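Local atomic coordinates of designed helical repeat protein (Synthetic construct, PDB entry 5CWQ), a protein that has no known natural function, being a de novo designed helical repeat protein made in a computational exploration of repeat architectures. Residues A[44-55]-A[102-113]; A[154-165]-A[180-191]. One frame throughout, in Å; residues are numbered along the deposited sequence.

Contact 1: residues A[44-55]-A[102-113]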
loop_
_atom_site.group_PDB
_atom_site.type_symbol
_atom_site.label_atom_id
_atom_site.label_comp_id
_atom_site.label_asym_id
_atom_site.label_seq_id
_atom_site.Cartn_x
_atom_site.Cartn_y
_atom_site.Cartn_z
ATOM N N ALA A 44 2.068 -0.318 -9.310
ATOM C CA ALA A 44 2.631 -0.226 -7.968
ATOM C C ALA A 44 3.182 -1.573 -7.498
ATOM O O ALA A 44 4.226 -1.629 -6.847
ATOM C CB ALA A 44 1.577 0.287 -6.994
ATOM N N ARG A 45 2.478 -2.653 -7.828
ATOM C CA ARG A 45 2.939 -4.003 -7.511
ATOM C C ARG A 45 4.270 -4.295 -8.189
ATOM O O ARG A 45 5.190 -4.835 -7.575
ATOM C CB ARG A 45 1.905 -5.045 -7.945
ATOM C CG ARG A 45 0.708 -5.163 -7.023
ATOM C CD ARG A 45 -0.416 -5.948 -7.679
ATOM N NE ARG A 45 -1.537 -6.171 -6.771
ATOM C CZ ARG A 45 -2.749 -6.562 -7.155
ATOM N NH1 ARG A 45 -3.012 -6.769 -8.439
ATOM N NH2 ARG A 45 -3.706 -6.738 -6.253
ATOM N N ALA A 46 4.356 -3.937 -9.466
ATOM C CA ALA A 46 5.566 -4.149 -10.249
ATOM C C ALA A 46 6.718 -3.319 -9.693
ATOM O O ALA A 46 7.849 -3.795 -9.604
ATOM C CB ALA A 46 5.315 -3.799 -11.710
ATOM N N VAL A 47 6.423 -2.077 -9.320
ATOM C CA VAL A 47 7.439 -1.179 -8.781
ATOM C C VAL A 47 7.943 -1.683 -7.430
ATOM O O VAL A 47 9.131 -1.571 -7.129
ATOM C CB VAL A 47 6.894 0.264 -8.640
ATOM C CG1 VAL A 47 7.853 1.143 -7.849
ATOM C CG2 VAL A 47 6.657 0.869 -10.016
ATOM N N GLN A 48 7.045 -2.239 -6.621
ATOM C CA GLN A 48 7.447 -2.825 -5.348
ATOM C C GLN A 48 8.421 -3.973 -5.588
ATOM O O GLN A 48 9.380 -4.156 -4.839
ATOM C CB GLN A 48 6.238 -3.327 -4.558
ATOM C CG GLN A 48 6.610 -3.880 -3.184
ATOM C CD GLN A 48 5.495 -4.670 -2.530
ATOM O OE1 GLN A 48 4.606 -5.193 -3.201
ATOM N NE2 GLN A 48 5.541 -4.763 -1.206
ATOM N N GLU A 49 8.163 -4.746 -6.638
ATOM C CA GLU A 49 9.019 -5.874 -6.978
ATOM C C GLU A 49 10.411 -5.387 -7.374
ATOM O O GLU A 49 11.416 -5.956 -6.956
ATOM C CB GLU A 49 8.396 -6.697 -8.107
ATOM C CG GLU A 49 9.018 -8.071 -8.284
ATOM C CD GLU A 49 8.328 -8.894 -9.359
ATOM O OE1 GLU A 49 7.252 -8.472 -9.835
ATOM O OE2 GLU A 49 8.863 -9.962 -9.727
ATOM N N LEU A 50 10.464 -4.325 -8.174
ATOM C CA LEU A 50 11.734 -3.737 -8.590
ATOM C C LEU A 50 12.531 -3.233 -7.389
ATOM O O LEU A 50 13.752 -3.385 -7.334
ATOM C CB LEU A 50 11.498 -2.590 -9.575
ATOM C CG LEU A 50 10.942 -2.974 -10.948
ATOM C CD1 LEU A 50 10.469 -1.734 -11.696
ATOM C CD2 LEU A 50 11.984 -3.725 -11.763
ATOM N N ALA A 51 11.835 -2.631 -6.432
ATOM C CA ALA A 51 12.476 -2.106 -5.233
ATOM C C ALA A 51 13.094 -3.230 -4.406
ATOM O O ALA A 51 14.212 -3.105 -3.905
ATOM C CB ALA A 51 11.475 -1.323 -4.399
ATOM N N ARG A 52 12.361 -4.330 -4.269
ATOM C CA ARG A 52 12.833 -5.463 -3.485
ATOM C C ARG A 52 14.020 -6.148 -4.160
ATOM O O ARG A 52 14.918 -6.650 -3.484
ATOM C CB ARG A 52 11.697 -6.462 -3.257
ATOM C CG ARG A 52 10.715 -6.016 -2.186
ATOM C CD ARG A 52 9.575 -7.002 -2.011
ATOM N NE ARG A 52 8.971 -6.890 -0.684
ATOM C CZ ARG A 52 9.220 -7.705 0.340
ATOM N NH1 ARG A 52 10.062 -8.727 0.220
ATOM N NH2 ARG A 52 8.610 -7.499 1.500
ATOM N N VAL A 53 14.023 -6.163 -5.491
ATOM C CA VAL A 53 15.156 -6.693 -6.244
ATOM C C VAL A 53 16.379 -5.812 -6.007
ATOM O O VAL A 53 17.490 -6.310 -5.826
ATOM C CB VAL A 53 14.850 -6.777 -7.762
ATOM C CG1 VAL A 53 16.122 -7.031 -8.575
ATOM C CG2 VAL A 53 13.833 -7.869 -8.036
ATOM N N ALA A 54 16.168 -4.499 -6.014
ATOM C CA ALA A 54 17.245 -3.550 -5.758
ATOM C C ALA A 54 17.805 -3.748 -4.350
ATOM O O ALA A 54 19.021 -3.731 -4.151
ATOM C CB ALA A 54 16.751 -2.123 -5.939
ATOM N N CYS A 55 16.909 -3.939 -3.385
ATOM C CA CYS A 55 17.295 -4.187 -1.998
ATOM C C CYS A 55 18.173 -5.430 -1.863
ATOM O O CYS A 55 19.134 -5.436 -1.098
ATOM C CB CYS A 55 16.052 -4.348 -1.115
ATOM S SG CYS A 55 15.115 -2.826 -0.825
ATOM N N LEU A 102 0.509 1.530 -1.844
ATOM C CA LEU A 102 1.488 0.546 -2.289
ATOM C C LEU A 102 2.728 1.240 -2.852
ATOM O O LEU A 102 3.849 0.763 -2.679
ATOM C CB LEU A 102 0.875 -0.389 -3.333
ATOM C CG LEU A 102 1.742 -1.562 -3.809
ATOM C CD1 LEU A 102 2.305 -2.367 -2.644
ATOM C CD2 LEU A 102 0.939 -2.473 -4.726
ATOM N N ALA A 103 2.522 2.371 -3.521
ATOM C CA ALA A 103 3.631 3.162 -4.041
ATOM C C ALA A 103 4.456 3.744 -2.898
ATOM O O ALA A 103 5.685 3.779 -2.967
ATOM C CB ALA A 103 3.114 4.272 -4.939
ATOM N N VAL A 104 3.773 4.207 -1.852
ATOM C CA VAL A 104 4.438 4.742 -0.666
ATOM C C VAL A 104 5.256 3.657 0.024
ATOM O O VAL A 104 6.350 3.920 0.524
ATOM C CB VAL A 104 3.418 5.338 0.342
ATOM C CG1 VAL A 104 4.078 5.646 1.683
ATOM C CG2 VAL A 104 2.783 6.597 -0.220
ATOM N N LEU A 105 4.721 2.442 0.060
ATOM C CA LEU A 105 5.426 1.326 0.673
ATOM C C LEU A 105 6.716 1.060 -0.095
ATOM O O LEU A 105 7.761 0.791 0.498
ATOM C CB LEU A 105 4.547 0.075 0.703
ATOM C CG LEU A 105 5.182 -1.178 1.317
ATOM C CD1 LEU A 105 5.555 -0.949 2.774
ATOM C CD2 LEU A 105 4.241 -2.361 1.196
ATOM N N ALA A 106 6.635 1.149 -1.419
ATOM C CA ALA A 106 7.807 0.983 -2.264
ATOM C C ALA A 106 8.831 2.074 -1.961
ATOM O O ALA A 106 10.027 1.800 -1.877
ATOM C CB ALA A 106 7.414 1.008 -3.735
ATOM N N LEU A 107 8.358 3.306 -1.781
ATOM C CA LEU A 107 9.242 4.420 -1.446
ATOM C C LEU A 107 9.927 4.191 -0.102
ATOM O O LEU A 107 11.096 4.531 0.074
ATOM C CB LEU A 107 8.469 5.741 -1.414
ATOM C CG LEU A 107 7.965 6.286 -2.753
ATOM C CD1 LEU A 107 7.049 7.478 -2.523
ATOM C CD2 LEU A 107 9.121 6.676 -3.656
ATOM N N ALA A 108 9.192 3.622 0.845
ATOM C CA ALA A 108 9.733 3.330 2.166
ATOM C C ALA A 108 10.833 2.273 2.079
ATOM O O ALA A 108 11.902 2.430 2.670
ATOM C CB ALA A 108 8.625 2.870 3.097
ATOM N N GLU A 109 10.558 1.204 1.336
ATOM C CA GLU A 109 11.518 0.122 1.134
ATOM C C GLU A 109 12.826 0.636 0.538
ATOM O O GLU A 109 13.910 0.273 0.995
ATOM C CB GLU A 109 10.918 -0.959 0.226
ATOM C CG GLU A 109 9.751 -1.728 0.854
ATOM C CD GLU A 109 8.922 -2.505 -0.161
ATOM O OE1 GLU A 109 8.969 -2.171 -1.364
ATOM O OE2 GLU A 109 8.217 -3.452 0.249
ATOM N N VAL A 110 12.725 1.484 -0.481
ATOM C CA VAL A 110 13.916 2.048 -1.110
ATOM C C VAL A 110 14.665 2.934 -0.120
ATOM O O VAL A 110 15.889 2.866 -0.020
ATOM C CB VAL A 110 13.566 2.869 -2.372
ATOM C CG1 VAL A 110 14.800 3.594 -2.905
ATOM C CG2 VAL A 110 12.987 1.965 -3.442
ATOM N N ALA A 111 13.924 3.760 0.610
ATOM C CA ALA A 111 14.526 4.678 1.568
ATOM C C ALA A 111 15.337 3.915 2.609
ATOM O O ALA A 111 16.476 4.279 2.907
ATOM C CB ALA A 111 13.458 5.518 2.239
ATOM N N CYS A 112 14.750 2.850 3.148
ATOM C CA CYS A 112 15.423 2.035 4.153
ATOM C C CYS A 112 16.642 1.325 3.574
ATOM O O CYS A 112 17.718 1.336 4.173
ATOM C CB CYS A 112 14.457 1.007 4.745
ATOM S SG CYS A 112 13.110 1.723 5.724
ATOM N N CYS A 113 16.472 0.711 2.406
ATOM C CA CYS A 113 17.550 -0.048 1.778
ATOM C C CYS A 113 18.720 0.854 1.393
ATOM O O CYS A 113 19.879 0.453 1.496
ATOM C CB CYS A 113 17.031 -0.792 0.546
ATOM S SG CYS A 113 15.921 -2.174 0.925
HETATM O O HOH W 1 8.301 -4.483 2.566
#

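Contact 2: residues A[154-165]-A[180-191]. With PO4 (phosphate ion), chain F.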
loop_
_atom_site.group_PDB
_atom_site.type_symbol
_atom_site.label_atom_id
_atom_site.label_comp_id
_atom_site.label_asym_id
_atom_site.label_seq_id
_atom_site.Cartn_x
_atom_site.Cartn_y
_atom_site.Cartn_z
ATOM N N LEU A 154 -9.738 -0.611 3.756
ATOM C CA LEU A 154 -8.966 -1.275 4.805
ATOM C C LEU A 154 -7.633 -1.794 4.267
ATOM O O LEU A 154 -6.631 -1.818 4.983
ATOM C CB LEU A 154 -9.766 -2.425 5.423
ATOM C CG LEU A 154 -10.962 -2.021 6.292
ATOM C CD1 LEU A 154 -11.736 -3.252 6.729
ATOM C CD2 LEU A 154 -10.530 -1.210 7.508
ATOM N N ILE A 155 -7.627 -2.210 3.004
ATOM C CA ILE A 155 -6.399 -2.637 2.347
ATOM C C ILE A 155 -5.450 -1.449 2.231
ATOM O O ILE A 155 -4.261 -1.560 2.532
ATOM C CB ILE A 155 -6.680 -3.236 0.947
ATOM C CG1 ILE A 155 -7.480 -4.534 1.077
ATOM C CG2 ILE A 155 -5.381 -3.511 0.189
ATOM C CD1 ILE A 155 -8.060 -5.043 -0.236
ATOM N N ALA A 156 -5.983 -0.309 1.801
ATOM C CA ALA A 156 -5.182 0.901 1.674
ATOM C C ALA A 156 -4.603 1.292 3.031
ATOM O O ALA A 156 -3.443 1.690 3.132
ATOM C CB ALA A 156 -6.021 2.040 1.095
ATOM N N ILE A 157 -5.417 1.163 4.074
ATOM C CA ILE A 157 -4.981 1.454 5.435
ATOM C C ILE A 157 -3.852 0.521 5.859
ATOM O O ILE A 157 -2.834 0.972 6.381
ATOM C CB ILE A 157 -6.159 1.340 6.428
ATOM C CG1 ILE A 157 -7.121 2.511 6.221
ATOM C CG2 ILE A 157 -5.669 1.332 7.879
ATOM C CD1 ILE A 157 -8.452 2.361 6.929
ATOM N N ALA A 158 -4.036 -0.778 5.636
ATOM C CA ALA A 158 -3.046 -1.772 6.040
ATOM C C ALA A 158 -1.713 -1.549 5.324
ATOM O O ALA A 158 -0.648 -1.666 5.933
ATOM C CB ALA A 158 -3.569 -3.183 5.771
ATOM N N LEU A 159 -1.771 -1.224 4.037
ATOM C CA LEU A 159 -0.558 -0.930 3.278
ATOM C C LEU A 159 0.156 0.284 3.867
ATOM O O LEU A 159 1.384 0.301 3.984
ATOM C CB LEU A 159 -0.883 -0.683 1.805
ATOM C CG LEU A 159 -1.299 -1.909 0.991
ATOM C CD1 LEU A 159 -1.875 -1.474 -0.346
ATOM C CD2 LEU A 159 -0.119 -2.855 0.789
ATOM N N ALA A 160 -0.622 1.295 4.241
ATOM C CA ALA A 160 -0.069 2.509 4.829
ATOM C C ALA A 160 0.611 2.207 6.162
ATOM O O ALA A 160 1.691 2.723 6.449
ATOM C CB ALA A 160 -1.164 3.552 5.014
ATOM N N VAL A 161 -0.023 1.367 6.973
ATOM C CA VAL A 161 0.535 0.991 8.267
ATOM C C VAL A 161 1.785 0.139 8.062
ATOM O O VAL A 161 2.723 0.197 8.855
ATOM C CB VAL A 161 -0.500 0.232 9.123
ATOM C CG1 VAL A 161 0.135 -0.322 10.392
ATOM C CG2 VAL A 161 -1.651 1.156 9.479
ATOM N N LEU A 162 1.793 -0.646 6.988
ATOM C CA LEU A 162 2.971 -1.421 6.615
ATOM C C LEU A 162 4.134 -0.486 6.315
ATOM O O LEU A 162 5.270 -0.739 6.712
ATOM C CB LEU A 162 2.680 -2.297 5.395
ATOM C CG LEU A 162 2.757 -3.812 5.579
ATOM C CD1 LEU A 162 2.423 -4.514 4.272
ATOM C CD2 LEU A 162 4.127 -4.246 6.073
ATOM N N ALA A 163 3.839 0.596 5.603
ATOM C CA ALA A 163 4.855 1.572 5.239
ATOM C C ALA A 163 5.394 2.267 6.485
ATOM O O ALA A 163 6.596 2.506 6.600
ATOM C CB ALA A 163 4.288 2.589 4.256
ATOM N N LEU A 164 4.504 2.583 7.420
ATOM C CA LEU A 164 4.912 3.210 8.672
ATOM C C LEU A 164 5.806 2.271 9.472
ATOM O O LEU A 164 6.818 2.692 10.035
ATOM C CB LEU A 164 3.692 3.608 9.506
ATOM C CG LEU A 164 2.852 4.765 8.958
ATOM C CD1 LEU A 164 1.573 4.920 9.766
ATOM C CD2 LEU A 164 3.640 6.074 8.950
ATOM N N ALA A 165 5.421 1.000 9.522
ATOM C CA ALA A 165 6.210 -0.020 10.202
ATOM C C ALA A 165 7.594 -0.138 9.573
ATOM O O ALA A 165 8.598 -0.286 10.273
ATOM C CB ALA A 165 5.495 -1.357 10.157
ATOM N N ALA A 180 2.567 2.392 14.782
ATOM C CA ALA A 180 2.327 1.426 13.717
ATOM C C ALA A 180 1.732 0.142 14.286
ATOM O O ALA A 180 0.784 -0.412 13.731
ATOM C CB ALA A 180 3.619 1.126 12.971
ATOM N N TYR A 181 2.297 -0.318 15.398
ATOM C CA TYR A 181 1.825 -1.525 16.064
ATOM C C TYR A 181 0.354 -1.418 16.452
ATOM O O TYR A 181 -0.430 -2.332 16.196
ATOM C CB TYR A 181 2.670 -1.808 17.307
ATOM C CG TYR A 181 2.150 -2.948 18.154
ATOM C CD1 TYR A 181 2.429 -4.268 17.824
ATOM C CD2 TYR A 181 1.384 -2.703 19.286
ATOM C CE1 TYR A 181 1.955 -5.313 18.596
ATOM C CE2 TYR A 181 0.906 -3.739 20.063
ATOM C CZ TYR A 181 1.195 -5.042 19.716
ATOM O OH TYR A 181 0.717 -6.074 20.494
ATOM N N GLU A 182 -0.015 -0.304 17.076
ATOM C CA GLU A 182 -1.393 -0.099 17.507
ATOM C C GLU A 182 -2.322 0.060 16.305
ATOM O O GLU A 182 -3.439 -0.459 16.308
ATOM C CB GLU A 182 -1.491 1.121 18.425
ATOM C CG GLU A 182 -0.729 0.969 19.738
ATOM C CD GLU A 182 -1.255 -0.165 20.606
ATOM O OE1 GLU A 182 -2.402 -0.612 20.382
ATOM O OE2 GLU A 182 -0.519 -0.609 21.515
ATOM N N ASP A 183 -1.860 0.777 15.283
ATOM C CA ASP A 183 -2.613 0.906 14.038
ATOM C C ASP A 183 -2.892 -0.464 13.427
ATOM O O ASP A 183 -4.007 -0.742 12.988
ATOM C CB ASP A 183 -1.857 1.764 13.017
ATOM C CG ASP A 183 -1.772 3.221 13.415
ATOM O OD1 ASP A 183 -2.589 3.677 14.243
ATOM O OD2 ASP A 183 -0.884 3.919 12.882
ATOM N N ALA A 184 -1.870 -1.314 13.405
ATOM C CA ALA A 184 -1.966 -2.624 12.769
ATOM C C ALA A 184 -2.959 -3.531 13.493
ATOM O O ALA A 184 -3.705 -4.279 12.856
ATOM C CB ALA A 184 -0.594 -3.285 12.712
ATOM N N ARG A 185 -2.966 -3.466 14.820
ATOM C CA ARG A 185 -3.902 -4.255 15.612
ATOM C C ARG A 185 -5.338 -3.833 15.334
ATOM O O ARG A 185 -6.229 -4.671 15.207
ATOM C CB ARG A 185 -3.605 -4.119 17.108
ATOM C CG ARG A 185 -2.370 -4.871 17.573
ATOM C CD ARG A 185 -2.627 -5.590 18.891
ATOM N NE ARG A 185 -3.563 -6.701 18.734
ATOM C CZ ARG A 185 -4.038 -7.436 19.735
ATOM N NH1 ARG A 185 -3.671 -7.182 20.985
ATOM N NH2 ARG A 185 -4.884 -8.426 19.488
ATOM N N ARG A 186 -5.557 -2.527 15.232
ATOM C CA ARG A 186 -6.896 -2.000 15.012
ATOM C C ARG A 186 -7.426 -2.420 13.644
ATOM O O ARG A 186 -8.539 -2.936 13.534
ATOM C CB ARG A 186 -6.898 -0.475 15.139
ATOM C CG ARG A 186 -8.280 0.120 15.375
ATOM C CD ARG A 186 -8.234 1.632 15.554
ATOM N NE ARG A 186 -7.288 2.042 16.594
ATOM C CZ ARG A 186 -6.042 2.457 16.374
ATOM N NH1 ARG A 186 -5.554 2.534 15.140
ATOM N NH2 ARG A 186 -5.274 2.803 17.399
ATOM N N VAL A 187 -6.627 -2.212 12.603
ATOM C CA VAL A 187 -7.072 -2.518 11.249
ATOM C C VAL A 187 -7.214 -4.028 11.065
ATOM O O VAL A 187 -8.077 -4.486 10.318
ATOM C CB VAL A 187 -6.108 -1.938 10.186
ATOM C CG1 VAL A 187 -4.736 -2.562 10.304
ATOM C CG2 VAL A 187 -6.671 -2.136 8.778
ATOM N N GLU A 188 -6.381 -4.800 11.757
ATOM C CA GLU A 188 -6.487 -6.253 11.702
ATOM C C GLU A 188 -7.844 -6.710 12.227
ATOM O O GLU A 188 -8.512 -7.539 11.609
ATOM C CB GLU A 188 -5.367 -6.913 12.508
ATOM C CG GLU A 188 -5.415 -8.432 12.491
ATOM C CD GLU A 188 -4.326 -9.059 13.337
ATOM O OE1 GLU A 188 -3.399 -8.330 13.749
ATOM O OE2 GLU A 188 -4.401 -10.281 13.591
ATOM N N GLU A 189 -8.250 -6.161 13.367
ATOM C CA GLU A 189 -9.520 -6.527 13.983
ATOM C C GLU A 189 -10.689 -6.100 13.097
ATOM O O GLU A 189 -11.652 -6.848 12.928
ATOM C CB GLU A 189 -9.647 -5.900 15.374
ATOM C CG GLU A 189 -10.883 -6.346 16.142
ATOM C CD GLU A 189 -10.967 -5.741 17.532
ATOM O OE1 GLU A 189 -10.019 -5.033 17.936
ATOM O OE2 GLU A 189 -11.982 -5.975 18.223
ATOM N N GLU A 190 -10.598 -4.901 12.528
ATOM C CA GLU A 190 -11.631 -4.407 11.624
ATOM C C GLU A 190 -11.765 -5.313 10.406
ATOM O O GLU A 190 -12.871 -5.660 9.997
ATOM C CB GLU A 190 -11.319 -2.980 11.170
ATOM C CG GLU A 190 -11.433 -1.935 12.262
ATOM C CD GLU A 190 -11.040 -0.552 11.781
ATOM O OE1 GLU A 190 -11.762 0.009 10.927
ATOM O OE2 GLU A 190 -10.008 -0.029 12.250
ATOM N N ALA A 191 -10.631 -5.693 9.832
ATOM C CA ALA A 191 -10.616 -6.528 8.639
ATOM C C ALA A 191 -11.198 -7.908 8.930
ATOM O O ALA A 191 -11.924 -8.470 8.111
ATOM C CB ALA A 191 -9.202 -6.652 8.104
HETATM P P PO4 F . 1.780 -9.645 19.375
HETATM O O1 PO4 F . 1.288 -11.059 19.179
HETATM O O2 PO4 F . 2.938 -9.642 20.342
HETATM O O3 PO4 F . 0.660 -8.794 19.925
HETATM O O4 PO4 F . 2.231 -9.083 18.048
#

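Contact 1: residues A[44-55]-A[102-113]
The most direct link between these helices is covalent: Cys55 SG is bonded to Cys113 SG at 2.0 Å. Deeper along the pair, the Glu109 carboxylate meets the Gln48 amide, the two planes nearly coplanar; Gln48 NE2 gives Glu109 OE2 a weak but straight hydrogen bond (3.3 Å, 171°). Glu109 OE2 also accepts from a water, which takes a weak bond from Arg52 NH2, and forms a long salt bridge with Arg52 NE (3.6 Å), whose guanidinium stands steeply to the carboxylate. With CG trans to its backbone N (chi1 -177°) and the chain extended, Gln48 reaches across to Glu109 while its CD and OE1 lie against Leu102 CD1. An alanine here is likely to leave Glu109 without its amide donor and open a gap beside Leu102. At the far end Leu102 CD2 packs on Ala44 CB at 3.6 Å; nearer the disulfide, Ala51 CB meets Val110 CG2 at 3.7 Å. Ala106, with only a methyl group, lets the backbones come close, Gln48 CA and Ala106 CA being 4.9 Å apart; the segment axes run parallel within 9°. Such parallel pairing of helices two apart in sequence is characteristic of a helical-hairpin repeat array.

Contact 2: residues A[154-165]-A[180-191]
Leu154-Ala165 and Ala180-Ala191 run antiparallel, their segment axes 9.2 Å apart at closest approach with a signed crossing angle of -159°. The backbones come nearest where alanine faces alanine, the CA atoms of Ala165 and Ala180 lying 5.4 Å apart. In the middle, Val161 spreads its two methyls over the partner helix: its CG1 sits 3.4 Å from Ala180 O and also touches the Ala184 methyl, while CG2 rests on Asp183 CB at 3.6 Å. Toward the other end Val187 takes the less usual rotamer (chi1 63°), which leaves CG2 trans to the backbone N and directs it onto Ile157 CG2 at 3.7 Å and toward Leu154 O. Leu154 divides its branches, CD1 over the backbone of Ala191 and CD2 3.8 Å from Glu190 OE1. At the border, Asp183 OD1 receives a weak hydrogen bond from Arg186 NH1 within its own helix (3.3 Å), part of a salt bridge, and pairs with Arg135 of helix 117-144. Away from the interface, Tyr181 OH donates to a phosphate ion. With no hydrogen bond or salt bridge crossing between the segments, cohesion here rests on methyl and methylene groups fitted against one another and against helix backbone, with charge kept to the margin.

Followed from the N terminus, the chain first closes contact 1, where helix 33-57 meets helix 90-114 after an excursion through helix 60-86, which touches both of its segments. Contact 2 comes later and is more local: helix 147-171 turns back into helix 174-201 across a short connection. The two loops are in series, neither enclosing nor crossing the other. Their centres lie 18 Å apart, yet the contacts touch, because Leu105 CD1 packs on Ala163 CA at 3.6 Å. Helices 33-57, 90-114 and 147-171 thus follow one another as a layer, with the Cys112-Cys170 disulfide repeating the covalent link one step onward, and contact 2 joins this layer to helix 174-201.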